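Local coordinates for probable outer membrane protein (Pseudomonas aeruginosa, PDB 3DWO), which probably carries long-chain fatty acids and similar hydrophobic molecules across the outer membrane as a FadL-family channel, at residues N25-A30 against I44-V49; N33-A38 against N157-A162; V104-R109 against G148-K153. One frame throughout, in Å; residues are numbered along the deposited sequence.

The three contacts lie at one end of a FadL-type beta barrel, around its N-terminal hatch. Contacts 1 and 2 set successive parts of the hatch against the inner face of the barrel, and contact 3 lies in the wall itself, where the loop after strand 93-105 meets the end of strand 138-153; centres lie about 15 Å apart for contact 1 with either other, and about 8 Å for contacts 2 and 3. Ala30 O of contact 1 takes a hydrogen bond of 2.7 Å from Ser149 OG of contact 3. Strands 138-153 and 158-177 are antiparallel neighbours, joined by Leu150 N to Ala162 O at 2.8 Å. One C8E detergent touches the wall in contacts 2 and 3.

Contact 1 (N25-A30 against I44-V49); sequences NDPSAA and IAQLTV
Pro27 presses the N-terminal hatch against the inner wall of the FadL-type barrel at the start of strand 44-63. The proline ring meets two strand residues whose side chains point the same way, because alternate residues of a strand share a face. Its CG lies 4.0 Å from Ile44 CG2, an apolar contact, and only 3.0 Å from Gln46 OE1, with Gln46 CD 3.4 Å from the same CG. The Gln46 side chain leaves the strand with CG anti to the backbone N (chi1 -179°), extends into the barrel, and runs roughly perpendicular to the proline ring. Ile44 reaches further along the hatch: CD1, at the end of an extended chain, packs 3.8 Å from Asn25 CB. A rigid proline and a branched isoleucine suit this buried apolar patch. Glutamine lays its amide end against the proline CG, CB adding a looser touch, while the amide also bonds elsewhere: NE2 to Thr440 of the neighbouring strand, OE1 to Asn9 of the hatch. Asn9 also binds Asp26 OD1, so one amide ties hatch turn and wall glutamine together. Phe101 of strand 93-105 packs on both Pro27 and Gln46. Behind the proline, a type I turn from Asp26 to Ala29 leads into the short helix 29-32. Asp26 OD1 caps the turn by accepting Ser28 N at 3.0 Å, while Asp26 OD2 separately accepts Ser28 OG at 2.7 Å, both donors coming from above the carboxylate plane.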
ATOM      1  N   ASN A  25     -23.659   8.352  12.396  1.00 38.12           N
ATOM      2  CA  ASN A  25     -23.613   9.185  11.198  1.00 38.98           C
ATOM      3  C   ASN A  25     -22.220   9.431  10.620  1.00 38.21           C
ATOM      4  O   ASN A  25     -21.821  10.575  10.401  1.00 38.42           O
ATOM      5  CB  ASN A  25     -24.295  10.527  11.479  1.00 40.25           C
ATOM      6  CG  ASN A  25     -25.737  10.364  11.926  1.00 42.53           C
ATOM      7  OD1 ASN A  25     -26.544   9.724  11.250  1.00 43.73           O
ATOM      8  ND2 ASN A  25     -26.068  10.946  13.070  1.00 42.58           N
ATOM      9  N   ASP A  26     -21.491   8.351  10.366  1.00 37.13           N
ATOM     10  CA  ASP A  26     -20.150   8.435   9.801  1.00 36.23           C
ATOM     11  C   ASP A  26     -20.234   8.109   8.311  1.00 34.80           C
ATOM     12  O   ASP A  26     -20.385   6.947   7.927  1.00 35.33           O
ATOM     13  CB  ASP A  26     -19.222   7.448  10.516  1.00 37.09           C
ATOM     14  CG  ASP A  26     -17.841   7.386   9.894  1.00 37.23           C
ATOM     15  OD1 ASP A  26     -17.546   8.202   8.997  1.00 37.93           O
ATOM     16  OD2 ASP A  26     -17.048   6.517  10.307  1.00 39.40           O
ATOM     17  N   PRO A  27     -20.136   9.135   7.454  1.00 33.77           N
ATOM     18  CA  PRO A  27     -20.207   8.970   5.999  1.00 32.92           C
ATOM     19  C   PRO A  27     -19.202   7.995   5.382  1.00 32.24           C
ATOM     20  O   PRO A  27     -19.405   7.533   4.258  1.00 31.43           O
ATOM     21  CB  PRO A  27     -20.039  10.398   5.484  1.00 32.85           C
ATOM     22  CG  PRO A  27     -19.185  11.036   6.526  1.00 33.03           C
ATOM     23  CD  PRO A  27     -19.809  10.529   7.802  1.00 33.68           C
ATOM     24  N   SER A  28     -18.131   7.675   6.106  1.00 30.13           N
ATOM     25  CA  SER A  28     -17.133   6.738   5.586  1.00 30.13           C
ATOM     26  C   SER A  28     -17.760   5.362   5.388  1.00 29.13           C
ATOM     27  O   SER A  28     -17.166   4.480   4.765  1.00 27.15           O
ATOM     28  CB  SER A  28     -15.946   6.616   6.544  1.00 30.77           C
ATOM     29  OG  SER A  28     -16.343   6.024   7.767  1.00 33.81           O
ATOM     30  N   ALA A  29     -18.963   5.181   5.925  1.00 27.95           N
ATOM     31  CA  ALA A  29     -19.669   3.913   5.796  1.00 29.90           C
ATOM     32  C   ALA A  29     -20.007   3.621   4.334  1.00 29.34           C
ATOM     33  O   ALA A  29     -20.206   2.473   3.952  1.00 29.07           O
ATOM     34  CB  ALA A  29     -20.950   3.940   6.632  1.00 31.11           C
ATOM     35  N   ALA A  30     -20.079   4.668   3.519  1.00 31.02           N
ATOM     36  CA  ALA A  30     -20.398   4.510   2.104  1.00 30.99           C
ATOM     37  C   ALA A  30     -19.473   3.485   1.439  1.00 31.73           C
ATOM     38  O   ALA A  30     -19.842   2.856   0.444  1.00 33.70           O
ATOM     39  CB  ALA A  30     -20.295   5.853   1.397  1.00 29.79           C
ATOM     40  N   ILE A  44     -25.200  13.609   4.162  1.00 43.79           N
ATOM     41  CA  ILE A  44     -23.906  14.041   4.662  1.00 40.93           C
ATOM     42  C   ILE A  44     -22.853  14.013   3.560  1.00 39.28           C
ATOM     43  O   ILE A  44     -22.736  13.037   2.813  1.00 38.44           O
ATOM     44  CB  ILE A  44     -23.427  13.152   5.830  1.00 41.76           C
ATOM     45  CG1 ILE A  44     -24.519  13.053   6.893  1.00 42.99           C
ATOM     46  CG2 ILE A  44     -22.182  13.757   6.466  1.00 41.48           C
ATOM     47  CD1 ILE A  44     -24.138  12.199   8.085  1.00 44.35           C
ATOM     48  N   ALA A  45     -22.107  15.108   3.457  1.00 37.21           N
ATOM     49  CA  ALA A  45     -21.034  15.251   2.479  1.00 35.66           C
ATOM     50  C   ALA A  45     -19.777  15.493   3.304  1.00 35.53           C
ATOM     51  O   ALA A  45     -19.790  16.303   4.230  1.00 35.42           O
ATOM     52  CB  ALA A  45     -21.305  16.436   1.567  1.00 33.71           C
ATOM     53  N   GLN A  46     -18.692  14.800   2.975  1.00 34.85           N
ATOM     54  CA  GLN A  46     -17.463  14.944   3.746  1.00 34.44           C
ATOM     55  C   GLN A  46     -16.190  14.844   2.914  1.00 34.32           C
ATOM     56  O   GLN A  46     -16.078  13.998   2.028  1.00 34.03           O
ATOM     57  CB  GLN A  46     -17.440  13.876   4.840  1.00 33.96           C
ATOM     58  CG  GLN A  46     -16.234  13.905   5.753  1.00 34.87           C
ATOM     59  CD  GLN A  46     -16.252  12.755   6.746  1.00 34.39           C
ATOM     60  OE1 GLN A  46     -16.196  11.585   6.362  1.00 33.11           O
ATOM     61  NE2 GLN A  46     -16.343  13.082   8.028  1.00 32.13           N
ATOM     62  N   LEU A  47     -15.233  15.715   3.210  1.00 33.51           N
ATOM     63  CA  LEU A  47     -13.956  15.713   2.518  1.00 34.43           C
ATOM     64  C   LEU A  47     -12.824  15.621   3.530  1.00 34.03           C
ATOM     65  O   LEU A  47     -12.789  16.363   4.512  1.00 32.86           O
ATOM     66  CB  LEU A  47     -13.776  16.981   1.686  1.00 36.34           C
ATOM     67  CG  LEU A  47     -12.357  17.130   1.117  1.00 40.01           C
ATOM     68  CD1 LEU A  47     -12.033  15.958   0.194  1.00 41.03           C
ATOM     69  CD2 LEU A  47     -12.238  18.448   0.366  1.00 41.40           C
ATOM     70  N   THR A  48     -11.898  14.703   3.281  1.00 32.36           N
ATOM     71  CA  THR A  48     -10.757  14.508   4.158  1.00 30.98           C
ATOM     72  C   THR A  48      -9.468  14.669   3.366  1.00 30.50           C
ATOM     73  O   THR A  48      -9.381  14.265   2.208  1.00 27.82           O
ATOM     74  CB  THR A  48     -10.765  13.095   4.791  1.00 31.96           C
ATOM     75  OG1 THR A  48     -11.869  12.978   5.701  1.00 32.79           O
ATOM     76  CG2 THR A  48      -9.459  12.836   5.542  1.00 29.78           C
ATOM     77  N   VAL A  49      -8.470  15.276   3.997  1.00 30.49           N
ATOM     78  CA  VAL A  49      -7.177  15.456   3.369  1.00 30.47           C
ATOM     79  C   VAL A  49      -6.098  15.102   4.389  1.00 30.89           C
ATOM     80  O   VAL A  49      -5.977  15.743   5.436  1.00 30.12           O
ATOM     81  CB  VAL A  49      -6.988  16.895   2.878  1.00 32.35           C
ATOM     82  CG1 VAL A  49      -7.275  17.871   3.999  1.00 36.44           C
ATOM     83  CG2 VAL A  49      -5.579  17.075   2.365  1.00 33.57           C
TER

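Contact 2 (N33-A38 against N157-A162); sequences NPAAMA and NFSLGA. With C8E ((hydroxyethyloxy)tri(ethyloxy)octane), chain H.
Ser159 opens the strand 158-177 side of this meeting between hatch and barrel wall. Its CB rests 3.6 Å from Ala38 CB, a van der Waals contact between two small side chains. From CB the hydroxyl turns into the crowded position between the backbone N and the carbonyl carbon (chi1 64°), and OG then donates to Ala35 O at 2.9 Å. The donor does not sit on a lone pair; it comes from 57° above the carbonyl plane. The same oxygen accepts Ala38 N within the hatch at 3.0 Å, so two donors grip it. Residues 34-38 have helical backbone angles without a regular helix, and this turn lies against the strand through Pro34 and two alanines. Ala35 CB stands 3.5 Å from Leu160 C, over the strand backbone. Further along, Pro34 CG reaches 3.5 Å from Gly161 C, and the ring lies on the peptide to Ala162. Glycine suits this position well: the direction in which a side chain would point is filled by the backbone of Pro34 and Ala35, and the CA atoms of Ala35 and Gly161 come within 3.9 Å of each other. At the start of the turn, Asn33 OD1 takes a weak bond from Ala35 N. On the other side of the strand Ala162 CB points away from the hatch and touches a C8E detergent, C4 being 3.9 Å off, as expected of a membrane-facing wall. With small residues and one serine hydroxyl meeting a backbone carbonyl, hatch and wall fit closely and are held without any charged pair.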
ATOM      1  N   ASN A  33     -18.346   0.001   5.255  1.00 33.41           N
ATOM      2  CA  ASN A  33     -19.418  -0.938   5.573  1.00 33.96           C
ATOM      3  C   ASN A  33     -20.696  -0.234   5.164  1.00 33.70           C
ATOM      4  O   ASN A  33     -21.318   0.467   5.962  1.00 33.94           O
ATOM      5  CB  ASN A  33     -19.474  -1.303   7.061  1.00 35.70           C
ATOM      6  CG  ASN A  33     -20.334  -2.543   7.318  1.00 37.95           C
ATOM      7  OD1 ASN A  33     -21.399  -2.710   6.714  1.00 38.20           O
ATOM      8  ND2 ASN A  33     -19.874  -3.418   8.209  1.00 37.28           N
ATOM      9  N   PRO A  34     -21.099  -0.404   3.897  1.00 33.07           N
ATOM     10  CA  PRO A  34     -22.312   0.224   3.369  1.00 32.03           C
ATOM     11  C   PRO A  34     -23.584  -0.051   4.175  1.00 32.67           C
ATOM     12  O   PRO A  34     -24.495   0.772   4.202  1.00 32.27           O
ATOM     13  CB  PRO A  34     -22.375  -0.306   1.932  1.00 32.11           C
ATOM     14  CG  PRO A  34     -21.683  -1.636   2.020  1.00 32.70           C
ATOM     15  CD  PRO A  34     -20.508  -1.326   2.912  1.00 32.10           C
ATOM     16  N   ALA A  35     -23.644  -1.198   4.841  1.00 32.29           N
ATOM     17  CA  ALA A  35     -24.822  -1.539   5.633  1.00 33.18           C
ATOM     18  C   ALA A  35     -25.109  -0.506   6.725  1.00 33.81           C
ATOM     19  O   ALA A  35     -26.268  -0.192   6.992  1.00 34.11           O
ATOM     20  CB  ALA A  35     -24.652  -2.925   6.255  1.00 32.10           C
ATOM     21  N   ALA A  36     -24.057   0.026   7.345  1.00 33.27           N
ATOM     22  CA  ALA A  36     -24.205   1.011   8.416  1.00 34.35           C
ATOM     23  C   ALA A  36     -24.881   2.286   7.930  1.00 35.91           C
ATOM     24  O   ALA A  36     -25.341   3.115   8.721  1.00 36.47           O
ATOM     25  CB  ALA A  36     -22.840   1.339   9.016  1.00 32.93           C
ATOM     26  N   MET A  37     -24.941   2.433   6.617  1.00 36.61           N
ATOM     27  CA  MET A  37     -25.547   3.594   5.985  1.00 37.59           C
ATOM     28  C   MET A  37     -27.055   3.636   6.282  1.00 38.51           C
ATOM     29  O   MET A  37     -27.680   4.700   6.277  1.00 38.34           O
ATOM     30  CB  MET A  37     -25.295   3.491   4.482  1.00 36.98           C
ATOM     31  CG  MET A  37     -25.028   4.789   3.776  1.00 38.00           C
ATOM     32  SD  MET A  37     -24.178   4.485   2.212  1.00 32.89           S
ATOM     33  CE  MET A  37     -25.165   3.178   1.496  1.00 33.27           C
ATOM     34  N   ALA A  38     -27.629   2.468   6.546  1.00 39.10           N
ATOM     35  CA  ALA A  38     -29.055   2.352   6.825  1.00 40.33           C
ATOM     36  C   ALA A  38     -29.463   3.022   8.136  1.00 41.16           C
ATOM     37  O   ALA A  38     -30.648   3.150   8.429  1.00 39.57           O
ATOM     38  CB  ALA A  38     -29.454   0.880   6.845  1.00 39.15           C
ATOM     39  N   ASN A 157     -32.823  -3.421  13.742  1.00 52.14           N
ATOM     40  CA  ASN A 157     -31.660  -4.001  14.410  1.00 51.67           C
ATOM     41  C   ASN A 157     -30.721  -4.691  13.423  1.00 49.21           C
ATOM     42  O   ASN A 157     -29.698  -5.249  13.821  1.00 48.01           O
ATOM     43  CB  ASN A 157     -32.107  -5.030  15.453  1.00 52.84           C
ATOM     44  CG  ASN A 157     -33.249  -4.534  16.310  1.00 55.73           C
ATOM     45  OD1 ASN A 157     -33.152  -3.483  16.949  1.00 57.45           O
ATOM     46  ND2 ASN A 157     -34.345  -5.286  16.329  1.00 55.97           N
ATOM     47  N   PHE A 158     -31.066  -4.654  12.141  1.00 46.37           N
ATOM     48  CA  PHE A 158     -30.246  -5.317  11.139  1.00 45.19           C
ATOM     49  C   PHE A 158     -30.399  -4.718   9.746  1.00 43.69           C
ATOM     50  O   PHE A 158     -31.492  -4.329   9.336  1.00 42.69           O
ATOM     51  CB  PHE A 158     -30.607  -6.801  11.091  1.00 45.63           C
ATOM     52  CG  PHE A 158     -29.688  -7.618  10.242  1.00 46.61           C
ATOM     53  CD1 PHE A 158     -28.403  -7.920  10.679  1.00 47.64           C
ATOM     54  CD2 PHE A 158     -30.102  -8.089   9.003  1.00 47.18           C
ATOM     55  CE1 PHE A 158     -27.543  -8.683   9.892  1.00 47.86           C
ATOM     56  CE2 PHE A 158     -29.249  -8.852   8.210  1.00 48.02           C
ATOM     57  CZ  PHE A 158     -27.968  -9.149   8.654  1.00 47.70           C
ATOM     58  N   SER A 159     -29.290  -4.654   9.021  1.00 41.86           N
ATOM     59  CA  SER A 159     -29.290  -4.115   7.670  1.00 40.04           C
ATOM     60  C   SER A 159     -28.169  -4.746   6.862  1.00 39.70           C
ATOM     61  O   SER A 159     -27.238  -5.330   7.418  1.00 39.64           O
ATOM     62  CB  SER A 159     -29.107  -2.595   7.694  1.00 39.51           C
ATOM     63  OG  SER A 159     -27.841  -2.233   8.217  1.00 39.13           O
ATOM     64  N   LEU A 160     -28.269  -4.621   5.546  1.00 38.85           N
ATOM     65  CA  LEU A 160     -27.273  -5.165   4.642  1.00 37.49           C
ATOM     66  C   LEU A 160     -26.801  -4.051   3.722  1.00 37.10           C
ATOM     67  O   LEU A 160     -27.461  -3.017   3.597  1.00 36.43           O
ATOM     68  CB  LEU A 160     -27.878  -6.308   3.825  1.00 37.97           C
ATOM     69  CG  LEU A 160     -28.493  -7.437   4.662  1.00 36.73           C
ATOM     70  CD1 LEU A 160     -29.155  -8.452   3.752  1.00 35.93           C
ATOM     71  CD2 LEU A 160     -27.415  -8.095   5.501  1.00 35.92           C
ATOM     72  N   GLY A 161     -25.656  -4.260   3.082  1.00 36.10           N
ATOM     73  CA  GLY A 161     -25.125  -3.251   2.186  1.00 34.59           C
ATOM     74  C   GLY A 161     -24.281  -3.871   1.098  1.00 34.33           C
ATOM     75  O   GLY A 161     -23.696  -4.933   1.291  1.00 33.91           O
ATOM     76  N   ALA A 162     -24.221  -3.214  -0.052  1.00 33.03           N
ATOM     77  CA  ALA A 162     -23.437  -3.716  -1.169  1.00 32.95           C
ATOM     78  C   ALA A 162     -22.974  -2.543  -2.015  1.00 33.14           C
ATOM     79  O   ALA A 162     -23.658  -1.521  -2.099  1.00 34.41           O
ATOM     80  CB  ALA A 162     -24.274  -4.672  -2.009  1.00 31.91           C
TER
HETATM   81  C2  C8E H 458     -23.351  -5.961  -6.683  1.00 63.96           C
HETATM   82  C3  C8E H 458     -23.016  -4.745  -5.948  1.00 63.93           C
HETATM   83  C4  C8E H 458     -24.236  -3.972  -5.829  1.00 64.22           C
HETATM   84  C5  C8E H 458     -23.908  -2.535  -5.958  1.00 63.43           C
HETATM   85  C6  C8E H 458     -25.106  -1.787  -6.283  1.00 63.05           C
HETATM   86  C7  C8E H 458     -24.752  -0.499  -5.714  1.00 63.06           C
HETATM   87  C8  C8E H 458     -24.887   0.533  -6.757  1.00 63.03           C
HETATM   88  O9  C8E H 458     -24.037   1.644  -6.951  1.00 64.76           O

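Contact 3 (V104-R109 against G148-K153); sequences VPINDR and GSLSFK. With C8E ((hydroxyethyloxy)tri(ethyloxy)octane), chain H.
Arg109 and Phe152 run alongside each other in the same direction where the short turn after strand 93-105 meets the end of strand 138-153, and where the antiparallel ladder between strands 110-125 and 138-153 gains one more step. The guanidinium plane is almost perpendicular to the ring, 88° apart, and Arg109 NH2 comes 3.5 Å from Phe152 CZ. The arginine chain bends at chi2 and chi3 to bring its flat group over Lys153 O, which lies over the centre of one face, 3.3 Å from Arg109 CZ. This is no hydrogen bond, though a carbonyl dipole under a cationic group is probably favourable. The Arg109 backbone oxygen does the bonding: Lys153 N donates to it at 3.0 Å, in the carbonyl plane and on a lone pair, with an angle of 162° at the hydrogen. Beside it, Phe152 CA offers a CH...O contact to the same oxygen. A water donates to Arg109 O too and is hydrogen-bonded to Ser151 OG at 2.7 Å, so a serine on the inner side of the wall extends the network. Lys153 bends at chi3, setting CE 3.4 Å from Asp108 O. Asp108 and Lys153, oppositely charged but too far apart for a salt bridge, probably attract each other only weakly. Ile106 and Leu150 meet roughly perpendicular, touching only through their CD1 atoms. Long polar chains suit this surface turn, and the apolar pair suits the outer wall, where Phe112 packs on both. The well-aligned Lys153-Arg109 bond thus continues the Ser151-Ala111 pairing into the turn.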
ATOM      1  N   VAL A 104     -26.606   9.597   1.052  1.00 34.25           N
ATOM      2  CA  VAL A 104     -27.918  10.156   0.760  1.00 35.75           C
ATOM      3  C   VAL A 104     -29.031   9.140   0.987  1.00 36.42           C
ATOM      4  O   VAL A 104     -29.251   8.257   0.155  1.00 35.64           O
ATOM      5  CB  VAL A 104     -28.000  10.619  -0.711  1.00 35.29           C
ATOM      6  CG1 VAL A 104     -29.355  11.237  -0.988  1.00 35.18           C
ATOM      7  CG2 VAL A 104     -26.887  11.603  -1.010  1.00 35.78           C
ATOM      8  N   PRO A 105     -29.737   9.236   2.123  1.00 37.84           N
ATOM      9  CA  PRO A 105     -30.821   8.279   2.367  1.00 39.94           C
ATOM     10  C   PRO A 105     -31.918   8.469   1.312  1.00 42.00           C
ATOM     11  O   PRO A 105     -32.329   9.597   1.027  1.00 41.51           O
ATOM     12  CB  PRO A 105     -31.277   8.623   3.786  1.00 39.55           C
ATOM     13  CG  PRO A 105     -30.929  10.078   3.922  1.00 40.05           C
ATOM     14  CD  PRO A 105     -29.577  10.160   3.259  1.00 39.24           C
ATOM     15  N   ILE A 106     -32.369   7.364   0.723  1.00 44.19           N
ATOM     16  CA  ILE A 106     -33.393   7.401  -0.317  1.00 46.44           C
ATOM     17  C   ILE A 106     -34.788   7.244   0.272  1.00 48.59           C
ATOM     18  O   ILE A 106     -35.618   8.147   0.181  1.00 48.68           O
ATOM     19  CB  ILE A 106     -33.173   6.272  -1.342  1.00 46.70           C
ATOM     20  CG1 ILE A 106     -31.744   6.328  -1.879  1.00 47.46           C
ATOM     21  CG2 ILE A 106     -34.165   6.404  -2.485  1.00 46.93           C
ATOM     22  CD1 ILE A 106     -31.387   5.173  -2.787  1.00 48.78           C
ATOM     23  N   ASN A 107     -35.036   6.078   0.861  1.00 50.46           N
ATOM     24  CA  ASN A 107     -36.314   5.757   1.488  1.00 52.64           C
ATOM     25  C   ASN A 107     -36.041   5.419   2.940  1.00 52.55           C
ATOM     26  O   ASN A 107     -34.908   5.532   3.404  1.00 52.50           O
ATOM     27  CB  ASN A 107     -36.957   4.540   0.818  1.00 54.73           C
ATOM     28  CG  ASN A 107     -37.367   4.812  -0.607  1.00 58.02           C
ATOM     29  OD1 ASN A 107     -38.112   5.754  -0.878  1.00 60.94           O
ATOM     30  ND2 ASN A 107     -36.891   3.982  -1.532  1.00 58.51           N
ATOM     31  N   ASP A 108     -37.073   4.998   3.661  1.00 52.73           N
ATOM     32  CA  ASP A 108     -36.876   4.636   5.056  1.00 53.69           C
ATOM     33  C   ASP A 108     -36.301   3.227   5.078  1.00 52.57           C
ATOM     34  O   ASP A 108     -36.232   2.582   6.122  1.00 53.88           O
ATOM     35  CB  ASP A 108     -38.196   4.670   5.825  1.00 55.88           C
ATOM     36  CG  ASP A 108     -37.993   4.565   7.330  1.00 58.64           C
ATOM     37  OD1 ASP A 108     -37.427   5.511   7.924  1.00 60.03           O
ATOM     38  OD2 ASP A 108     -38.391   3.535   7.919  1.00 59.54           O
ATOM     39  N   ARG A 109     -35.877   2.760   3.910  1.00 51.17           N
ATOM     40  CA  ARG A 109     -35.314   1.425   3.786  1.00 50.15           C
ATOM     41  C   ARG A 109     -34.030   1.436   2.961  1.00 47.33           C
ATOM     42  O   ARG A 109     -33.211   0.526   3.063  1.00 47.23           O
ATOM     43  CB  ARG A 109     -36.338   0.503   3.122  1.00 51.87           C
ATOM     44  CG  ARG A 109     -37.697   0.513   3.800  1.00 54.65           C
ATOM     45  CD  ARG A 109     -37.766  -0.481   4.945  1.00 56.24           C
ATOM     46  NE  ARG A 109     -37.844  -1.851   4.447  1.00 58.49           N
ATOM     47  CZ  ARG A 109     -38.020  -2.921   5.214  1.00 59.68           C
ATOM     48  NH1 ARG A 109     -38.138  -2.791   6.530  1.00 60.05           N
ATOM     49  NH2 ARG A 109     -38.083  -4.126   4.663  1.00 60.20           N
ATOM     50  N   GLY A 148     -19.699   3.424  -5.384  1.00 31.99           N
ATOM     51  CA  GLY A 148     -21.136   3.612  -5.358  1.00 31.22           C
ATOM     52  C   GLY A 148     -21.691   2.463  -4.530  1.00 32.52           C
ATOM     53  O   GLY A 148     -21.361   1.302  -4.789  1.00 32.58           O
ATOM     54  N   SER A 149     -22.511   2.760  -3.526  1.00 30.84           N
ATOM     55  CA  SER A 149     -23.056   1.690  -2.699  1.00 31.11           C
ATOM     56  C   SER A 149     -24.510   1.903  -2.325  1.00 31.97           C
ATOM     57  O   SER A 149     -25.053   3.004  -2.445  1.00 31.21           O
ATOM     58  CB  SER A 149     -22.226   1.519  -1.425  1.00 30.35           C
ATOM     59  OG  SER A 149     -22.287   2.685  -0.623  1.00 32.51           O
ATOM     60  N   LEU A 150     -25.129   0.831  -1.848  1.00 32.57           N
ATOM     61  CA  LEU A 150     -26.528   0.864  -1.471  1.00 33.43           C
ATOM     62  C   LEU A 150     -26.731   0.080  -0.180  1.00 33.16           C
ATOM     63  O   LEU A 150     -26.104  -0.958   0.021  1.00 32.37           O
ATOM     64  CB  LEU A 150     -27.352   0.230  -2.591  1.00 33.85           C
ATOM     65  CG  LEU A 150     -28.765   0.740  -2.850  1.00 36.97           C
ATOM     66  CD1 LEU A 150     -28.713   2.224  -3.221  1.00 35.63           C
ATOM     67  CD2 LEU A 150     -29.391  -0.077  -3.977  1.00 36.52           C
ATOM     68  N   SER A 151     -27.603   0.576   0.694  1.00 33.34           N
ATOM     69  CA  SER A 151     -27.887  -0.127   1.940  1.00 35.60           C
ATOM     70  C   SER A 151     -29.379  -0.422   2.027  1.00 37.22           C
ATOM     71  O   SER A 151     -30.206   0.350   1.542  1.00 37.17           O
ATOM     72  CB  SER A 151     -27.462   0.702   3.151  1.00 34.48           C
ATOM     73  OG  SER A 151     -28.289   1.835   3.302  1.00 33.68           O
ATOM     74  N   PHE A 152     -29.715  -1.552   2.638  1.00 38.96           N
ATOM     75  CA  PHE A 152     -31.107  -1.947   2.799  1.00 41.09           C
ATOM     76  C   PHE A 152     -31.384  -2.342   4.243  1.00 41.09           C
ATOM     77  O   PHE A 152     -30.769  -3.266   4.772  1.00 40.38           O
ATOM     78  CB  PHE A 152     -31.440  -3.117   1.869  1.00 41.08           C
ATOM     79  CG  PHE A 152     -32.840  -3.638   2.031  1.00 43.64           C
ATOM     80  CD1 PHE A 152     -33.076  -4.841   2.689  1.00 44.02           C
ATOM     81  CD2 PHE A 152     -33.925  -2.922   1.534  1.00 44.26           C
ATOM     82  CE1 PHE A 152     -34.378  -5.325   2.848  1.00 45.16           C
ATOM     83  CE2 PHE A 152     -35.230  -3.394   1.687  1.00 45.18           C
ATOM     84  CZ  PHE A 152     -35.457  -4.597   2.346  1.00 44.42           C
ATOM     85  N   LYS A 153     -32.307  -1.630   4.879  1.00 42.07           N
ATOM     86  CA  LYS A 153     -32.661  -1.922   6.258  1.00 44.00           C
ATOM     87  C   LYS A 153     -33.682  -3.057   6.328  1.00 45.79           C
ATOM     88  O   LYS A 153     -34.786  -2.946   5.799  1.00 47.09           O
ATOM     89  CB  LYS A 153     -33.215  -0.666   6.937  1.00 43.59           C
ATOM     90  CG  LYS A 153     -33.509  -0.859   8.414  1.00 44.24           C
ATOM     91  CD  LYS A 153     -33.368   0.432   9.206  1.00 43.74           C
ATOM     92  CE  LYS A 153     -34.389   1.472   8.792  1.00 43.78           C
ATOM     93  NZ  LYS A 153     -34.248   2.716   9.602  1.00 44.30           N
TER
HETATM   94  C2  C8E H 458     -23.351  -5.961  -6.683  1.00 63.96           C
HETATM   95  C3  C8E H 458     -23.016  -4.745  -5.948  1.00 63.93           C
HETATM   96  C4  C8E H 458     -24.236  -3.972  -5.829  1.00 64.22           C
HETATM   97  C5  C8E H 458     -23.908  -2.535  -5.958  1.00 63.43           C
HETATM   98  C6  C8E H 458     -25.106  -1.787  -6.283  1.00 63.05           C
HETATM   99  C7  C8E H 458     -24.752  -0.499  -5.714  1.00 63.06           C
HETATM  100  C8  C8E H 458     -24.887   0.533  -6.757  1.00 63.03           C
HETATM  101  O9  C8E H 458     -24.037   1.644  -6.951  1.00 64.76           O
HETATM  102  O   HOH W   1     -30.825   1.739   4.207  1.00 32.55           O